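Local atomic coordinates of cytochrome P450 (Novosphingobium aromaticivorans, PDB entry 3OFT), a protein that belongs to the haem-containing cytochrome P450 family, as CYP101C1, and carries a water molecule bound to its haem iron. Residues A[57-61]-A[306-311]; A[279-283]-A[382-386]. All coordinates share one frame. Residue numbers count along the deposited sequence, not the author numbering.

Contact 1. Residues A[57-61]-A[306-311]; sequences VRELW and LPSVLH. With HEM (protoporphyrin IX containing Fe), chain D.
This is a helix-on-strand contact, buried and mostly apolar, in which helix 54-62 lies against the end of strand 303-307 and the short helical turn that follows it. Residues 57-61 are one alpha-helical turn, with Trp61 N bonded to Val57 O (3.1 Å). Residues 306-307 are extended; past the strand the chain turns into a short helix, with Leu310 N to Pro307 O (3.1 Å) and His311 N to Ser308 O (3.0 Å). The backbones come closest at Val57 and Leu306, CA to CA 5.7 Å. Val57 (t) points into the bend between strand and turn: its CG1 is 3.5 Å from Pro307 O, and its CG2 is 4.1 Å from Leu310 CB. Leu60 CB rests on Leu306 CD2 at 3.9 Å. In the usual P450 nomenclature these elements correspond to the B helix, strand β1-3 and the K' helix, so the contact packs the B helix where β1-3 gives way to K'. Trp61 (chi1 t) passes its indole over Leu306, CE3 to CB 3.7 Å, and the ring edge reaches the backbone beyond, CZ3 to Ser308 N 3.6 Å. Its NE1 donates to haem propionate atom O2A (2.9 Å, 147°); the haem is also hydrogen-bonded to Arg98, Arg285 and His343. At the turn, Arg58 CB makes a CH-pi contact with the His311 ring, 4.1 Å from its centroid and 13° off the normal. The Arg58 guanidinium runs on to hydrogen bonds with Thr336 OG1 and Ile333 O, while Trp30 of helix 26-31 packs on Pro307 and Leu310.

Contact 2. Residues A[279-283]-A[382-386]; sequences PTVAV and GNVGA. With HX2 ((2R,5R)-hexane-2,5-diol), chain E; HEM (protoporphyrin IX containing Fe), chain D.
Three hydrogen bonds join the antiparallel segments 279-283 and 382-386: Thr280 OG1 to Gly385 O (2.7 Å), Ala282 N to Asn383 O (2.8 Å, 167°) and Gly385 N to Thr280 O (2.9 Å, 158°). The two backbone bonds flank a single beta bridge, with Val281 and Val384 a non-hydrogen-bonded pair (CA to CA 4.7 Å). Thr280 (p) turns its side chain across the gap, where Gly385 leaves room: a CB there would lie 3.4 Å from Thr280 CB. Water 2 lies 2.9 Å from Thr280 O and Gly382 O, placed to donate to either. Val281 and Val384, both t, meet loosely, CG2 to CG2 4.4 Å. In P450s the segment after the K helix (here 279-283) and the loop of a C-terminal beta hairpin (here 382-386) border the pocket above the haem. (2R,5R)-hexane-2,5-diol O1 donates to Ala282 O (2.7 Å) and lies 3.2 Å from Asn383 CB; its O2 is 2.8 Å from water 1, which binds the iron at 2.4 Å. Val281 CG2 approaches haem CMB at 3.8 Å. Asn383 OD1 is hydrogen-bonded to Tyr305 OH of strand 303-307, which pairs with Val283 through Leu306, while helix 221-252 packs on Thr280, Val281 and Val384.

From the N terminus the chain passes 57-61, 279-283, 306-311 and 382-386 in turn, so the two contacts cross rather than nest. Contact 1 closes a long, largely helical loop of 244 residues; contact 2 opens inside that loop, at 279-283, and closes beyond it, after 98 residues. Their middle segments lie side by side, 282-283 and 306-307 on neighbouring antiparallel strands of one sheet, with Leu306 N to Val283 O (2.8 Å) between the strands and Ser308 OG to Val281 O (2.7 Å) just beyond their ends, both probable hydrogen bonds. Helix 54-62 on one side and the loop before strand 386-394 on the other are tied through this strand pair, and both contacts reach the haem.

Contact 1. Residues A[57-61]-A[306-311]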
ATOM      1  N   VAL A  57       6.081  16.742  -3.620  1.00 10.01           N
ATOM      2  CA  VAL A  57       5.529  15.503  -3.005  1.00  9.25           C
ATOM      3  C   VAL A  57       6.399  15.121  -1.862  1.00  8.87           C
ATOM      4  O   VAL A  57       5.923  14.915  -0.717  1.00  9.11           O
ATOM      5  CB  VAL A  57       5.510  14.295  -3.991  1.00  9.53           C
ATOM      6  CG1 VAL A  57       5.058  12.967  -3.261  1.00 11.12           C
ATOM      7  CG2 VAL A  57       4.556  14.573  -5.130  1.00 10.36           C
ATOM      8  N   ARG A  58       7.706  15.034  -2.146  1.00  9.93           N
ATOM      9  CA  ARG A  58       8.649  14.580  -1.121  1.00  9.92           C
ATOM     10  C   ARG A  58       8.722  15.525   0.123  1.00 10.48           C
ATOM     11  O   ARG A  58       8.760  15.060   1.292  1.00 10.70           O
ATOM     12  CB  ARG A  58      10.033  14.362  -1.749  1.00 10.24           C
ATOM     13  CG  ARG A  58      11.049  13.844  -0.804  1.00 11.84           C
ATOM     14  CD  ARG A  58      10.836  12.377  -0.520  1.00 10.70           C
ATOM     15  NE  ARG A  58      11.988  11.841   0.224  1.00 12.22           N
ATOM     16  CZ  ARG A  58      12.282  10.547   0.333  1.00 10.92           C
ATOM     17  NH1 ARG A  58      11.510   9.650  -0.248  1.00  8.91           N
ATOM     18  NH2 ARG A  58      13.330  10.158   1.046  1.00 12.74           N
ATOM     19  N   GLU A  59       8.746  16.830  -0.110  1.00 11.67           N
ATOM     20  CA  GLU A  59       8.846  17.802   0.982  1.00 11.93           C
ATOM     21  C   GLU A  59       7.586  17.840   1.853  1.00 11.61           C
ATOM     22  O   GLU A  59       7.657  17.859   3.084  1.00 12.52           O
ATOM     23  CB  GLU A  59       9.224  19.205   0.482  1.00 14.45           C
ATOM     24  CG  GLU A  59       8.088  20.017  -0.154  1.00 21.91           C
ATOM     25  CD  GLU A  59       8.441  21.482  -0.409  1.00 30.25           C
ATOM     26  OE1 GLU A  59       7.669  22.141  -1.145  1.00 33.61           O
ATOM     27  OE2 GLU A  59       9.478  21.958   0.113  1.00 33.84           O
ATOM     28  N   LEU A  60       6.424  17.860   1.229  1.00  9.17           N
ATOM     29  CA  LEU A  60       5.182  17.965   2.021  1.00 10.22           C
ATOM     30  C   LEU A  60       4.859  16.685   2.798  1.00  9.30           C
ATOM     31  O   LEU A  60       4.331  16.735   3.912  1.00 10.21           O
ATOM     32  CB  LEU A  60       4.050  18.247   1.050  1.00  9.15           C
ATOM     33  CG  LEU A  60       3.657  19.691   0.727  1.00 13.31           C
ATOM     34  CD1 LEU A  60       4.551  20.850   1.201  1.00 16.09           C
ATOM     35  CD2 LEU A  60       2.858  19.859  -0.641  1.00  7.95           C
ATOM     36  N   TRP A  61       5.208  15.529   2.228  1.00  9.39           N
ATOM     37  CA  TRP A  61       4.939  14.237   2.874  1.00  8.14           C
ATOM     38  C   TRP A  61       5.730  14.133   4.170  1.00  9.12           C
ATOM     39  O   TRP A  61       5.269  13.543   5.159  1.00  9.76           O
ATOM     40  CB  TRP A  61       5.343  13.106   1.928  1.00  7.28           C
ATOM     41  CG  TRP A  61       4.677  11.764   2.183  1.00  6.53           C
ATOM     42  CD1 TRP A  61       4.553  11.093   3.365  1.00  9.58           C
ATOM     43  CD2 TRP A  61       4.115  10.928   1.182  1.00  7.46           C
ATOM     44  NE1 TRP A  61       3.905   9.866   3.149  1.00  7.69           N
ATOM     45  CE2 TRP A  61       3.637   9.757   1.815  1.00  9.18           C
ATOM     46  CE3 TRP A  61       3.961  11.058  -0.198  1.00  7.87           C
ATOM     47  CZ2 TRP A  61       2.999   8.719   1.105  1.00  9.17           C
ATOM     48  CZ3 TRP A  61       3.336  10.020  -0.913  1.00  9.80           C
ATOM     49  CH2 TRP A  61       2.866   8.866  -0.248  1.00  8.65           C
ATOM     50  N   LEU A 306      -1.111  13.664  -1.826  1.00  8.22           N
ATOM     51  CA  LEU A 306       0.286  13.381  -2.143  1.00  7.83           C
ATOM     52  C   LEU A 306       0.423  12.022  -2.826  1.00  7.85           C
ATOM     53  O   LEU A 306       0.360  10.998  -2.152  1.00  7.88           O
ATOM     54  CB  LEU A 306       1.119  13.365  -0.853  1.00  7.57           C
ATOM     55  CG  LEU A 306       1.016  14.578   0.054  1.00  7.80           C
ATOM     56  CD1 LEU A 306       1.866  14.358   1.287  1.00 10.54           C
ATOM     57  CD2 LEU A 306       1.470  15.867  -0.681  1.00  7.67           C
ATOM     58  N   PRO A 307       0.658  12.010  -4.151  1.00  8.40           N
ATOM     59  CA  PRO A 307       0.830  10.774  -4.870  1.00  8.03           C
ATOM     60  C   PRO A 307       2.286  10.348  -4.931  1.00  8.58           C
ATOM     61  O   PRO A 307       3.106  11.037  -5.511  1.00  9.64           O
ATOM     62  CB  PRO A 307       0.295  11.096  -6.255  1.00  8.15           C
ATOM     63  CG  PRO A 307       0.592  12.560  -6.434  1.00  7.71           C
ATOM     64  CD  PRO A 307       0.532  13.170  -5.058  1.00  8.36           C
ATOM     65  N   SER A 308       2.599   9.187  -4.374  1.00  7.57           N
ATOM     66  CA  SER A 308       3.995   8.710  -4.413  1.00  8.40           C
ATOM     67  C   SER A 308       4.544   8.539  -5.840  1.00  8.57           C
ATOM     68  O   SER A 308       5.738   8.766  -6.045  1.00  7.77           O
ATOM     69  CB  SER A 308       4.181   7.414  -3.616  1.00  9.18           C
ATOM     70  OG  SER A 308       3.383   6.384  -4.182  1.00  7.96           O
ATOM     71  N   VAL A 309       3.685   8.199  -6.804  1.00  7.58           N
ATOM     72  CA  VAL A 309       4.104   8.007  -8.204  1.00  8.54           C
ATOM     73  C   VAL A 309       4.783   9.277  -8.761  1.00  9.63           C
ATOM     74  O   VAL A 309       5.713   9.168  -9.541  1.00 10.33           O
ATOM     75  CB  VAL A 309       2.926   7.535  -9.128  1.00  7.95           C
ATOM     76  CG1 VAL A 309       1.860   8.634  -9.245  1.00  7.59           C
ATOM     77  CG2 VAL A 309       3.442   7.088 -10.552  1.00  8.34           C
ATOM     78  N   LEU A 310       4.375  10.470  -8.308  1.00  8.56           N
ATOM     79  CA  LEU A 310       4.908  11.704  -8.857  1.00  9.81           C
ATOM     80  C   LEU A 310       6.224  12.123  -8.185  1.00 10.22           C
ATOM     81  O   LEU A 310       6.851  13.091  -8.583  1.00 11.11           O
ATOM     82  CB  LEU A 310       3.819  12.789  -8.746  1.00 10.02           C
ATOM     83  CG  LEU A 310       2.986  13.057  -9.998  1.00 13.13           C
ATOM     84  CD1 LEU A 310       3.080  12.047 -11.226  1.00 10.15           C
ATOM     85  CD2 LEU A 310       1.662  13.751  -9.825  1.00 13.90           C
ATOM     86  N   HIS A 311       6.657  11.403  -7.154  1.00 10.09           N
ATOM     87  CA  HIS A 311       8.096  11.462  -6.780  1.00 10.47           C
ATOM     88  C   HIS A 311       8.897  10.410  -7.541  1.00 11.04           C
ATOM     89  O   HIS A 311       9.824  10.766  -8.318  1.00 11.22           O
ATOM     90  CB  HIS A 311       8.294  11.290  -5.261  1.00 10.58           C
ATOM     91  CG  HIS A 311       9.724  11.354  -4.815  1.00 10.37           C
ATOM     92  ND1 HIS A 311      10.583  12.370  -5.175  1.00 15.25           N
ATOM     93  CD2 HIS A 311      10.434  10.530  -4.018  1.00  6.59           C
ATOM     94  CE1 HIS A 311      11.771  12.154  -4.636  1.00 10.03           C
ATOM     95  NE2 HIS A 311      11.699  11.056  -3.916  1.00 15.86           N
TER
HETATM   96  CHA HEM D 417       2.141   3.348   6.373  1.00  2.48           C
HETATM   97  CHB HEM D 417       2.649   1.855   1.766  1.00  5.96           C
HETATM   98  CHC HEM D 417       2.540  -2.731   3.270  1.00  5.36           C
HETATM   99  CHD HEM D 417       1.011  -1.268   7.585  1.00  8.21           C
HETATM  100  C1A HEM D 417       2.359   3.319   5.007  1.00  5.58           C
HETATM  101  C2A HEM D 417       2.609   4.485   4.194  1.00  5.46           C
HETATM  102  C3A HEM D 417       2.755   4.109   2.929  1.00  4.72           C
HETATM  103  C4A HEM D 417       2.563   2.658   2.877  1.00  6.21           C
HETATM  104  CMA HEM D 417       2.993   5.078   1.744  1.00  5.72           C
HETATM  105  CAA HEM D 417       2.744   5.943   4.722  1.00  6.43           C
HETATM  106  CBA HEM D 417       1.351   6.509   4.881  1.00  6.68           C
HETATM  107  CGA HEM D 417       1.367   7.974   5.290  1.00  6.78           C
HETATM  108  O1A HEM D 417       0.258   8.522   5.584  1.00  7.91           O
HETATM  109  O2A HEM D 417       2.442   8.651   5.341  1.00  8.19           O
HETATM  110  C1B HEM D 417       2.680   0.467   1.755  1.00  5.61           C
HETATM  111  C2B HEM D 417       2.938  -0.366   0.609  1.00  4.66           C
HETATM  112  C3B HEM D 417       2.907  -1.639   1.050  1.00  5.25           C
HETATM  113  C4B HEM D 417       2.628  -1.622   2.472  1.00  5.27           C
HETATM  114  CMB HEM D 417       3.199   0.172  -0.810  1.00  3.95           C
HETATM  115  CAB HEM D 417       3.073  -2.973   0.317  1.00  8.63           C
HETATM  116  CBB HEM D 417       3.247  -3.070  -1.014  1.00 14.94           C
HETATM  117  C1C HEM D 417       2.124  -2.798   4.567  1.00  7.61           C
HETATM  118  C2C HEM D 417       2.004  -3.993   5.391  1.00  8.68           C
HETATM  119  C3C HEM D 417       1.540  -3.558   6.596  1.00 12.06           C
HETATM  120  C4C HEM D 417       1.463  -2.115   6.581  1.00  7.84           C
HETATM  121  CMC HEM D 417       2.305  -5.448   4.907  1.00 10.19           C
HETATM  122  CAC HEM D 417       1.235  -4.335   7.899  1.00 14.60           C
HETATM  123  CBC HEM D 417       0.802  -5.591   7.900  1.00 21.62           C
HETATM  124  C1D HEM D 417       1.203   0.072   7.670  1.00  6.67           C
HETATM  125  C2D HEM D 417       0.918   0.861   8.860  1.00  7.59           C
HETATM  126  C3D HEM D 417       1.313   2.278   8.485  1.00  4.94           C
HETATM  127  C4D HEM D 417       1.751   2.246   7.118  1.00  5.27           C
HETATM  128  CMD HEM D 417       0.387   0.344  10.244  1.00  5.24           C
HETATM  129  CAD HEM D 417       1.209   3.495   9.449  1.00  6.71           C
HETATM  130  CBD HEM D 417       2.642   3.772   9.934  1.00  5.13           C
HETATM  131  CGD HEM D 417       2.567   5.082  10.725  1.00  9.47           C
HETATM  132  O1D HEM D 417       1.592   5.853  10.613  1.00  7.95           O
HETATM  133  O2D HEM D 417       3.513   5.414  11.448  1.00 11.02           O
HETATM  134  NA  HEM D 417       2.358   2.204   4.167  1.00  6.44           N
HETATM  135  NB  HEM D 417       2.548  -0.342   2.865  1.00  5.60           N
HETATM  136  NC  HEM D 417       1.834  -1.683   5.338  1.00  7.35           N
HETATM  137  ND  HEM D 417       1.665   0.919   6.668  1.00  4.72           N
HETATM  138 FE   HEM D 417       2.174   0.271   4.778  1.00  8.33          FE
HETATM  139  O   HOH W   1      -0.170   0.359   4.316  1.00 12.50           O

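Contact 2. Residues A[279-283]-A[382-386]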
ATOM      1  N   PRO A 279       4.911   2.347  -7.876  1.00  8.40           N
ATOM      2  CA  PRO A 279       4.219   2.780  -6.675  1.00  8.22           C
ATOM      3  C   PRO A 279       2.795   3.233  -6.994  1.00  8.57           C
ATOM      4  O   PRO A 279       2.562   3.924  -8.023  1.00 10.20           O
ATOM      5  CB  PRO A 279       5.070   3.980  -6.209  1.00  8.54           C
ATOM      6  CG  PRO A 279       5.503   4.632  -7.552  1.00  8.45           C
ATOM      7  CD  PRO A 279       5.896   3.356  -8.336  1.00  8.66           C
ATOM      8  N   THR A 280       1.845   2.899  -6.129  1.00  7.45           N
ATOM      9  CA  THR A 280       0.464   3.281  -6.428  1.00  8.27           C
ATOM     10  C   THR A 280      -0.250   3.870  -5.228  1.00  8.39           C
ATOM     11  O   THR A 280      -1.490   4.009  -5.264  1.00  9.08           O
ATOM     12  CB  THR A 280      -0.346   2.101  -6.981  1.00  7.40           C
ATOM     13  OG1 THR A 280      -0.449   1.052  -6.001  1.00  7.54           O
ATOM     14  CG2 THR A 280       0.254   1.564  -8.343  1.00  8.70           C
ATOM     15  N   VAL A 281       0.519   4.167  -4.168  1.00  7.38           N
ATOM     16  CA  VAL A 281      -0.087   4.693  -2.942  1.00  7.67           C
ATOM     17  C   VAL A 281      -0.098   6.226  -2.941  1.00  7.95           C
ATOM     18  O   VAL A 281       0.911   6.853  -3.282  1.00  8.03           O
ATOM     19  CB  VAL A 281       0.500   4.052  -1.625  1.00  7.00           C
ATOM     20  CG1 VAL A 281      -0.220   4.653  -0.424  1.00  6.50           C
ATOM     21  CG2 VAL A 281       0.260   2.491  -1.618  1.00  6.65           C
ATOM     22  N   ALA A 282      -1.251   6.823  -2.625  1.00  7.05           N
ATOM     23  CA  ALA A 282      -1.333   8.281  -2.395  1.00  7.39           C
ATOM     24  C   ALA A 282      -1.947   8.521  -1.039  1.00  7.77           C
ATOM     25  O   ALA A 282      -2.765   7.683  -0.578  1.00  9.35           O
ATOM     26  CB  ALA A 282      -2.182   9.005  -3.507  1.00  6.83           C
ATOM     27  N   VAL A 283      -1.548   9.623  -0.380  1.00  6.71           N
ATOM     28  CA  VAL A 283      -2.046   9.927   0.960  1.00  6.92           C
ATOM     29  C   VAL A 283      -2.605  11.333   1.052  1.00  7.24           C
ATOM     30  O   VAL A 283      -2.266  12.214   0.235  1.00  7.13           O
ATOM     31  CB  VAL A 283      -0.963   9.760   2.053  1.00  7.39           C
ATOM     32  CG1 VAL A 283      -0.445   8.309   2.081  1.00  8.57           C
ATOM     33  CG2 VAL A 283       0.184  10.819   1.885  1.00  7.72           C
ATOM     34  N   GLY A 382      -7.873   5.915  -7.273  1.00 12.70           N
ATOM     35  CA  GLY A 382      -8.119   5.948  -5.794  1.00 12.15           C
ATOM     36  C   GLY A 382      -6.818   6.038  -4.998  1.00 11.74           C
ATOM     37  O   GLY A 382      -5.743   6.223  -5.579  1.00 10.66           O
ATOM     38  N   ASN A 383      -6.897   5.856  -3.671  1.00 10.43           N
ATOM     39  CA  ASN A 383      -5.733   6.024  -2.822  1.00 10.18           C
ATOM     40  C   ASN A 383      -4.715   4.913  -3.003  1.00  9.21           C
ATOM     41  O   ASN A 383      -3.550   5.151  -2.796  1.00  8.21           O
ATOM     42  CB  ASN A 383      -6.140   6.103  -1.350  1.00 10.66           C
ATOM     43  CG  ASN A 383      -7.188   7.198  -1.109  1.00 13.22           C
ATOM     44  OD1 ASN A 383      -7.144   8.275  -1.729  1.00 11.63           O
ATOM     45  ND2 ASN A 383      -8.185   6.887  -0.264  1.00 16.81           N
ATOM     46  N   VAL A 384      -5.151   3.713  -3.394  1.00  9.46           N
ATOM     47  CA  VAL A 384      -4.197   2.623  -3.690  1.00  9.27           C
ATOM     48  C   VAL A 384      -4.553   2.100  -5.082  1.00  8.57           C
ATOM     49  O   VAL A 384      -5.475   1.291  -5.230  1.00  7.93           O
ATOM     50  CB  VAL A 384      -4.298   1.464  -2.663  1.00  9.29           C
ATOM     51  CG1 VAL A 384      -3.305   0.330  -3.025  1.00  9.04           C
ATOM     52  CG2 VAL A 384      -4.044   1.959  -1.231  1.00  9.92           C
ATOM     53  N   GLY A 385      -3.861   2.606  -6.097  1.00  8.50           N
ATOM     54  CA  GLY A 385      -4.070   2.206  -7.485  1.00  9.15           C
ATOM     55  C   GLY A 385      -3.667   0.763  -7.701  1.00 10.20           C
ATOM     56  O   GLY A 385      -2.795   0.234  -7.001  1.00 10.15           O
ATOM     57  N   ALA A 386      -4.336   0.095  -8.634  1.00  9.68           N
ATOM     58  CA  ALA A 386      -4.140  -1.338  -8.803  1.00 10.08           C
ATOM     59  C   ALA A 386      -4.659  -1.835 -10.147  1.00 10.02           C
ATOM     60  O   ALA A 386      -5.537  -1.196 -10.762  1.00 10.17           O
ATOM     61  CB  ALA A 386      -4.802  -2.141  -7.618  1.00  9.29           C
TER
HETATM   62  C1  HX2 E 397      -5.755   6.010   3.140  1.00 24.72           C
HETATM   63  O1  HX2 E 397      -4.717   7.227   1.288  1.00 18.01           O
HETATM   64  C2  HX2 E 397      -4.806   5.939   1.936  1.00 24.86           C
HETATM   65  O2  HX2 E 397      -2.278   2.049   3.636  1.00 17.45           O
HETATM   66  C3  HX2 E 397      -3.425   5.367   2.269  1.00 22.16           C
HETATM   67  C4  HX2 E 397      -3.498   3.986   2.944  1.00 17.53           C
HETATM   68  C5  HX2 E 397      -2.161   3.237   2.864  1.00 17.46           C
HETATM   69  C6  HX2 E 397      -1.024   4.099   3.450  1.00 16.61           C
HETATM   70  CHA HEM D 417       2.141   3.348   6.373  1.00  2.48           C
HETATM   71  CHB HEM D 417       2.649   1.855   1.766  1.00  5.96           C
HETATM   72  CHC HEM D 417       2.540  -2.731   3.270  1.00  5.36           C
HETATM   73  CHD HEM D 417       1.011  -1.268   7.585  1.00  8.21           C
HETATM   74  C1A HEM D 417       2.359   3.319   5.007  1.00  5.58           C
HETATM   75  C2A HEM D 417       2.609   4.485   4.194  1.00  5.46           C
HETATM   76  C3A HEM D 417       2.755   4.109   2.929  1.00  4.72           C
HETATM   77  C4A HEM D 417       2.563   2.658   2.877  1.00  6.21           C
HETATM   78  CMA HEM D 417       2.993   5.078   1.744  1.00  5.72           C
HETATM   79  CAA HEM D 417       2.744   5.943   4.722  1.00  6.43           C
HETATM   80  CBA HEM D 417       1.351   6.509   4.881  1.00  6.68           C
HETATM   81  CGA HEM D 417       1.367   7.974   5.290  1.00  6.78           C
HETATM   82  O1A HEM D 417       0.258   8.522   5.584  1.00  7.91           O
HETATM   83  O2A HEM D 417       2.442   8.651   5.341  1.00  8.19           O
HETATM   84  C1B HEM D 417       2.680   0.467   1.755  1.00  5.61           C
HETATM   85  C2B HEM D 417       2.938  -0.366   0.609  1.00  4.66           C
HETATM   86  C3B HEM D 417       2.907  -1.639   1.050  1.00  5.25           C
HETATM   87  C4B HEM D 417       2.628  -1.622   2.472  1.00  5.27           C
HETATM   88  CMB HEM D 417       3.199   0.172  -0.810  1.00  3.95           C
HETATM   89  CAB HEM D 417       3.073  -2.973   0.317  1.00  8.63           C
HETATM   90  CBB HEM D 417       3.247  -3.070  -1.014  1.00 14.94           C
HETATM   91  C1C HEM D 417       2.124  -2.798   4.567  1.00  7.61           C
HETATM   92  C2C HEM D 417       2.004  -3.993   5.391  1.00  8.68           C
HETATM   93  C3C HEM D 417       1.540  -3.558   6.596  1.00 12.06           C
HETATM   94  C4C HEM D 417       1.463  -2.115   6.581  1.00  7.84           C
HETATM   95  CMC HEM D 417       2.305  -5.448   4.907  1.00 10.19           C
HETATM   96  CAC HEM D 417       1.235  -4.335   7.899  1.00 14.60           C
HETATM   97  CBC HEM D 417       0.802  -5.591   7.900  1.00 21.62           C
HETATM   98  C1D HEM D 417       1.203   0.072   7.670  1.00  6.67           C
HETATM   99  C2D HEM D 417       0.918   0.861   8.860  1.00  7.59           C
HETATM  100  C3D HEM D 417       1.313   2.278   8.485  1.00  4.94           C
HETATM  101  C4D HEM D 417       1.751   2.246   7.118  1.00  5.27           C
HETATM  102  CMD HEM D 417       0.387   0.344  10.244  1.00  5.24           C
HETATM  103  CAD HEM D 417       1.209   3.495   9.449  1.00  6.71           C
HETATM  104  CBD HEM D 417       2.642   3.772   9.934  1.00  5.13           C
HETATM  105  CGD HEM D 417       2.567   5.082  10.725  1.00  9.47           C
HETATM  106  O1D HEM D 417       1.592   5.853  10.613  1.00  7.95           O
HETATM  107  O2D HEM D 417       3.513   5.414  11.448  1.00 11.02           O
HETATM  108  NA  HEM D 417       2.358   2.204   4.167  1.00  6.44           N
HETATM  109  NB  HEM D 417       2.548  -0.342   2.865  1.00  5.60           N
HETATM  110  NC  HEM D 417       1.834  -1.683   5.338  1.00  7.35           N
HETATM  111  ND  HEM D 417       1.665   0.919   6.668  1.00  4.72           N
HETATM  112 FE   HEM D 417       2.174   0.271   4.778  1.00  8.33          FE
HETATM  113  O   HOH W   2      -2.883   6.458  -5.733  1.00 15.37           O
HETATM  114  O   HOH W   1      -0.170   0.359   4.316  1.00 12.50           O